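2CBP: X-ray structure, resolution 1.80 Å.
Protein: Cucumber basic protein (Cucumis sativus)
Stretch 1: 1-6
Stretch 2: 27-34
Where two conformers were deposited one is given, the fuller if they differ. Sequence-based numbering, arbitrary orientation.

Stretch 1 (1-6) AVYVVG
Stretch 2 (27-34) GDILLFNY

The chain's own N-terminus is tied into this contact. The terminal amine, Ala1 N, forms a salt bridge and hydrogen bond with Asp28 OD1 at 3.0 Å. The Asp28 side chain has chi1 -79° (m) and chi2 -6°, and its CA-to-CB bond points sideways.

From this anchor the two segments run side by side as parallel strands. Their axes approach to 4.7 Å and their N-to-C directions differ by 28°. The register pairs Val2 with Ile29 (CA to CA 4.6 Å), Tyr3 with Leu30 (CA to CA 5.1 Å) and Val4 with Leu31 (CA to CA 4.8 Å). Backbone angles are extended: phi/psi is -110/137 at Val2, -123/137 at Tyr3 and -99/109 at Val4. Across from them they are -119/135 at Ile29, -105/128 at Leu30 and -110/120 at Leu31.

Four backbone hydrogen bonds form the ladder. Ile29 N donates to Ala1 O at 2.9 Å, and Tyr3 N to Ile29 O at 2.9 Å. Leu31 N donates to Tyr3 O at 2.8 Å, and Val5 N to Leu31 O at 3.0 Å. The N-H...O angle falls along this series, from 170° through 162° and 158° to 149°. Val2 CA also lies 3.3 Å from Ile29 O, in a CA-H...O contact.

Val2, Val4, Ile29 and Leu31 share one face of the sheet. Val2 and Val4 are both t. Ile29 is m, t and Leu31 is t, t. Val2 CG2 meets Ile29 CB at 4.1 Å, and Val2 CG1 reaches Leu31 CB at 4.2 Å. Val4 CG1 lies 4.3 Å from Leu31 CD2.

Tyr3 and Leu30 point to the other face, with Tyr3 CB 4.1 Å from Leu30 CD2. Leu30 is m, t. Tyr3 has chi1 -63° (m) and chi2 78°. This places its ring edge toward the carboxylate, with Tyr3 CE1 3.5 Å from Asp28 OD2.

Past the paired residues the backbone turns, with phi/psi -57/124 at Val5 and 78/7 at Gly6. Val5 is buried, with chi1 t, and its CA-to-CB bond points toward the other stretch. Val5 CG2 packs 4.0 Å from Leu30 CB. The same methyl sits over the Phe32 ring in a CH-pi contact: Val5 CG2 is 3.9 Å from the ring centroid, 11° off the normal. Phe32 has chi1 -64° (m) and chi2 82°.

One water bridges the separating backbones. It donates to Val5 O and Leu31 O, each 2.8 Å from the water O, and accepts from Asn33 N at 2.7 Å.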

ATOM      1  N   ALA A   1      -9.451   2.172  13.602  1.00 13.38           N
ATOM      2  CA  ALA A   1      -8.138   2.685  13.981  1.00 14.93           C
ATOM      3  C   ALA A   1      -7.363   3.073  12.694  1.00 15.19           C
ATOM      4  O   ALA A   1      -7.618   2.472  11.658  1.00 14.68           O
ATOM      5  CB  ALA A   1      -7.287   1.713  14.767  1.00 15.65           C
ATOM      6  N   VAL A   2      -6.480   4.019  12.901  1.00 16.57           N
ATOM      7  CA  VAL A   2      -5.611   4.514  11.823  1.00 15.02           C
ATOM      8  C   VAL A   2      -4.173   4.077  12.071  1.00 13.85           C
ATOM      9  O   VAL A   2      -3.650   4.142  13.184  1.00 15.78           O
ATOM     10  CB  VAL A   2      -5.691   6.053  11.735  1.00 16.53           C
ATOM     11  CG1 VAL A   2      -4.823   6.622  10.629  1.00 17.67           C
ATOM     12  CG2 VAL A   2      -7.125   6.511  11.665  1.00 16.86           C
ATOM     13  N   TYR A   3      -3.545   3.641  11.000  1.00  9.99           N
ATOM     14  CA  TYR A   3      -2.160   3.204  10.974  1.00 10.09           C
ATOM     15  C   TYR A   3      -1.415   4.047   9.917  1.00  6.45           C
ATOM     16  O   TYR A   3      -1.968   4.245   8.835  1.00 15.43           O
ATOM     17  CB  TYR A   3      -1.991   1.723  10.600  1.00 10.34           C
ATOM     18  CG  TYR A   3      -2.645   0.807  11.619  1.00 15.23           C
ATOM     19  CD1 TYR A   3      -4.020   0.605  11.622  1.00 15.14           C
ATOM     20  CD2 TYR A   3      -1.871   0.180  12.592  1.00 18.78           C
ATOM     21  CE1 TYR A   3      -4.638  -0.211  12.559  1.00 18.65           C
ATOM     22  CE2 TYR A   3      -2.474  -0.646  13.547  1.00 24.83           C
ATOM     23  CZ  TYR A   3      -3.852  -0.834  13.517  1.00 21.91           C
ATOM     24  OH  TYR A   3      -4.461  -1.637  14.441  1.00 25.32           O
ATOM     25  N   VAL A   4      -0.235   4.460  10.311  1.00  6.45           N
ATOM     26  CA  VAL A   4       0.620   5.240   9.399  1.00  8.98           C
ATOM     27  C   VAL A   4       1.624   4.225   8.810  1.00  5.18           C
ATOM     28  O   VAL A   4       2.515   3.698   9.492  1.00 10.66           O
ATOM     29  CB  VAL A   4       1.269   6.439  10.092  1.00  6.26           C
ATOM     30  CG1 VAL A   4       2.089   7.270   9.093  1.00 11.14           C
ATOM     31  CG2 VAL A   4       0.252   7.284  10.837  1.00  7.39           C
ATOM     32  N   VAL A   5       1.402   3.948   7.549  1.00  6.80           N
ATOM     33  CA  VAL A   5       2.266   3.008   6.810  1.00  9.19           C
ATOM     34  C   VAL A   5       3.721   3.444   6.829  1.00  4.89           C
ATOM     35  O   VAL A   5       4.064   4.572   6.415  1.00 10.70           O
ATOM     36  CB  VAL A   5       1.736   2.880   5.361  1.00  9.00           C
ATOM     37  CG1 VAL A   5       2.659   1.967   4.546  1.00 11.92           C
ATOM     38  CG2 VAL A   5       0.299   2.445   5.318  1.00  9.05           C
ATOM     39  N   GLY A   6       4.585   2.567   7.289  1.00  7.62           N
ATOM     40  CA  GLY A   6       6.024   2.796   7.382  1.00  6.27           C
ATOM     41  C   GLY A   6       6.427   3.648   8.571  1.00  6.22           C
ATOM     42  O   GLY A   6       7.629   4.022   8.705  1.00  7.88           O
ATOM     43  N   GLY A  27     -12.596  -1.701   8.177  1.00 12.93           N
ATOM     44  CA  GLY A  27     -12.908  -0.336   8.577  1.00 13.70           C
ATOM     45  C   GLY A  27     -11.705   0.449   9.051  1.00 12.59           C
ATOM     46  O   GLY A  27     -11.799   1.692   9.127  1.00 12.28           O
ATOM     47  N   ASP A  28     -10.631  -0.240   9.363  1.00 10.83           N
ATOM     48  CA  ASP A  28      -9.381   0.433   9.796  1.00 11.29           C
ATOM     49  C   ASP A  28      -8.938   1.267   8.569  1.00 11.32           C
ATOM     50  O   ASP A  28      -9.352   1.014   7.423  1.00 12.04           O
ATOM     51  CB  ASP A  28      -8.329  -0.522  10.277  1.00 11.00           C
ATOM     52  CG  ASP A  28      -8.482  -1.066  11.671  1.00 13.05           C
ATOM     53  OD1 ASP A  28      -9.429  -0.595  12.388  1.00 11.14           O
ATOM     54  OD2 ASP A  28      -7.719  -1.921  12.134  1.00 12.86           O
ATOM     55  N   ILE A  29      -8.119   2.261   8.840  1.00 10.54           N
ATOM     56  CA  ILE A  29      -7.580   3.170   7.844  1.00  8.12           C
ATOM     57  C   ILE A  29      -6.050   3.110   7.790  1.00  6.83           C
ATOM     58  O   ILE A  29      -5.359   3.129   8.804  1.00  7.71           O
ATOM     59  CB  ILE A  29      -7.960   4.632   8.130  1.00 13.49           C
ATOM     60  CG1 ILE A  29      -9.471   4.753   8.060  1.00 21.04           C
ATOM     61  CG2 ILE A  29      -7.318   5.590   7.140  1.00  9.11           C
ATOM     62  CD1 ILE A  29     -10.042   6.016   8.701  1.00 27.04           C
ATOM     63  N   LEU A  30      -5.565   3.049   6.544  1.00  6.97           N
ATOM     64  CA  LEU A  30      -4.132   3.061   6.282  1.00  5.64           C
ATOM     65  C   LEU A  30      -3.864   4.493   5.744  1.00  5.50           C
ATOM     66  O   LEU A  30      -4.586   4.922   4.836  1.00  7.43           O
ATOM     67  CB  LEU A  30      -3.638   2.059   5.274  1.00  7.23           C
ATOM     68  CG  LEU A  30      -3.819   0.580   5.590  1.00  4.90           C
ATOM     69  CD1 LEU A  30      -3.017  -0.230   4.610  1.00  8.13           C
ATOM     70  CD2 LEU A  30      -3.444   0.267   7.003  1.00  9.25           C
ATOM     71  N   LEU A  31      -2.904   5.119   6.358  1.00  5.89           N
ATOM     72  CA  LEU A  31      -2.495   6.490   5.972  1.00  7.84           C
ATOM     73  C   LEU A  31      -1.111   6.422   5.323  1.00  3.98           C
ATOM     74  O   LEU A  31      -0.139   5.998   5.943  1.00  3.82           O
ATOM     75  CB  LEU A  31      -2.514   7.389   7.184  0.50  6.87           C
ATOM     76  CG  LEU A  31      -2.396   8.893   6.952  0.50  9.78           C
ATOM     77  CD1 LEU A  31      -3.119   9.590   8.077  0.50  9.68           C
ATOM     78  CD2 LEU A  31      -0.966   9.352   6.840  0.50 11.84           C
ATOM     79  N   PHE A  32      -1.076   6.869   4.076  1.00  4.11           N
ATOM     80  CA  PHE A  32       0.115   6.869   3.237  1.00  2.16           C
ATOM     81  C   PHE A  32       0.658   8.282   3.012  1.00  3.86           C
ATOM     82  O   PHE A  32      -0.027   9.083   2.368  1.00  6.19           O
ATOM     83  CB  PHE A  32      -0.214   6.251   1.855  1.00  3.98           C
ATOM     84  CG  PHE A  32      -0.616   4.803   1.825  1.00  4.22           C
ATOM     85  CD1 PHE A  32      -1.913   4.411   2.100  1.00  5.45           C
ATOM     86  CD2 PHE A  32       0.335   3.822   1.493  1.00  8.79           C
ATOM     87  CE1 PHE A  32      -2.285   3.066   2.082  1.00  3.40           C
ATOM     88  CE2 PHE A  32      -0.017   2.469   1.451  1.00  7.71           C
ATOM     89  CZ  PHE A  32      -1.338   2.108   1.743  1.00  3.57           C
ATOM     90  N   ASN A  33       1.864   8.476   3.518  1.00 10.40           N
ATOM     91  CA  ASN A  33       2.569   9.754   3.384  1.00  8.01           C
ATOM     92  C   ASN A  33       3.762   9.620   2.427  1.00  6.30           C
ATOM     93  O   ASN A  33       4.636   8.765   2.698  1.00  4.09           O
ATOM     94  CB  ASN A  33       3.112  10.254   4.723  1.00  8.02           C
ATOM     95  CG  ASN A  33       2.067  10.649   5.742  1.00  8.72           C
ATOM     96  OD1 ASN A  33       1.103  11.357   5.434  1.00 12.12           O
ATOM     97  ND2 ASN A  33       2.308  10.201   6.954  1.00 12.22           N
ATOM     98  N   TYR A  34       3.782  10.495   1.437  1.00  5.91           N
ATOM     99  CA  TYR A  34       4.888  10.493   0.464  1.00  6.02           C
ATOM    100  C   TYR A  34       4.840  11.706  -0.446  1.00  8.40           C
ATOM    101  O   TYR A  34       3.846  12.466  -0.479  1.00  5.20           O
ATOM    102  CB  TYR A  34       4.766   9.181  -0.418  1.00  4.95           C
ATOM    103  CG  TYR A  34       3.428   9.190  -1.087  1.00  2.25           C
ATOM    104  CD1 TYR A  34       2.263   8.750  -0.434  1.00  3.00           C
ATOM    105  CD2 TYR A  34       3.283   9.671  -2.408  1.00  3.68           C
ATOM    106  CE1 TYR A  34       1.042   8.801  -1.033  1.00  2.00           C
ATOM    107  CE2 TYR A  34       2.044   9.720  -3.011  1.00  5.18           C
ATOM    108  CZ  TYR A  34       0.910   9.281  -2.332  1.00  5.88           C
ATOM    109  OH  TYR A  34      -0.281   9.379  -3.004  1.00  6.12           O
TER
HETATM  110  O   HOH W   1       2.527   6.794   5.544  1.00  5.01           O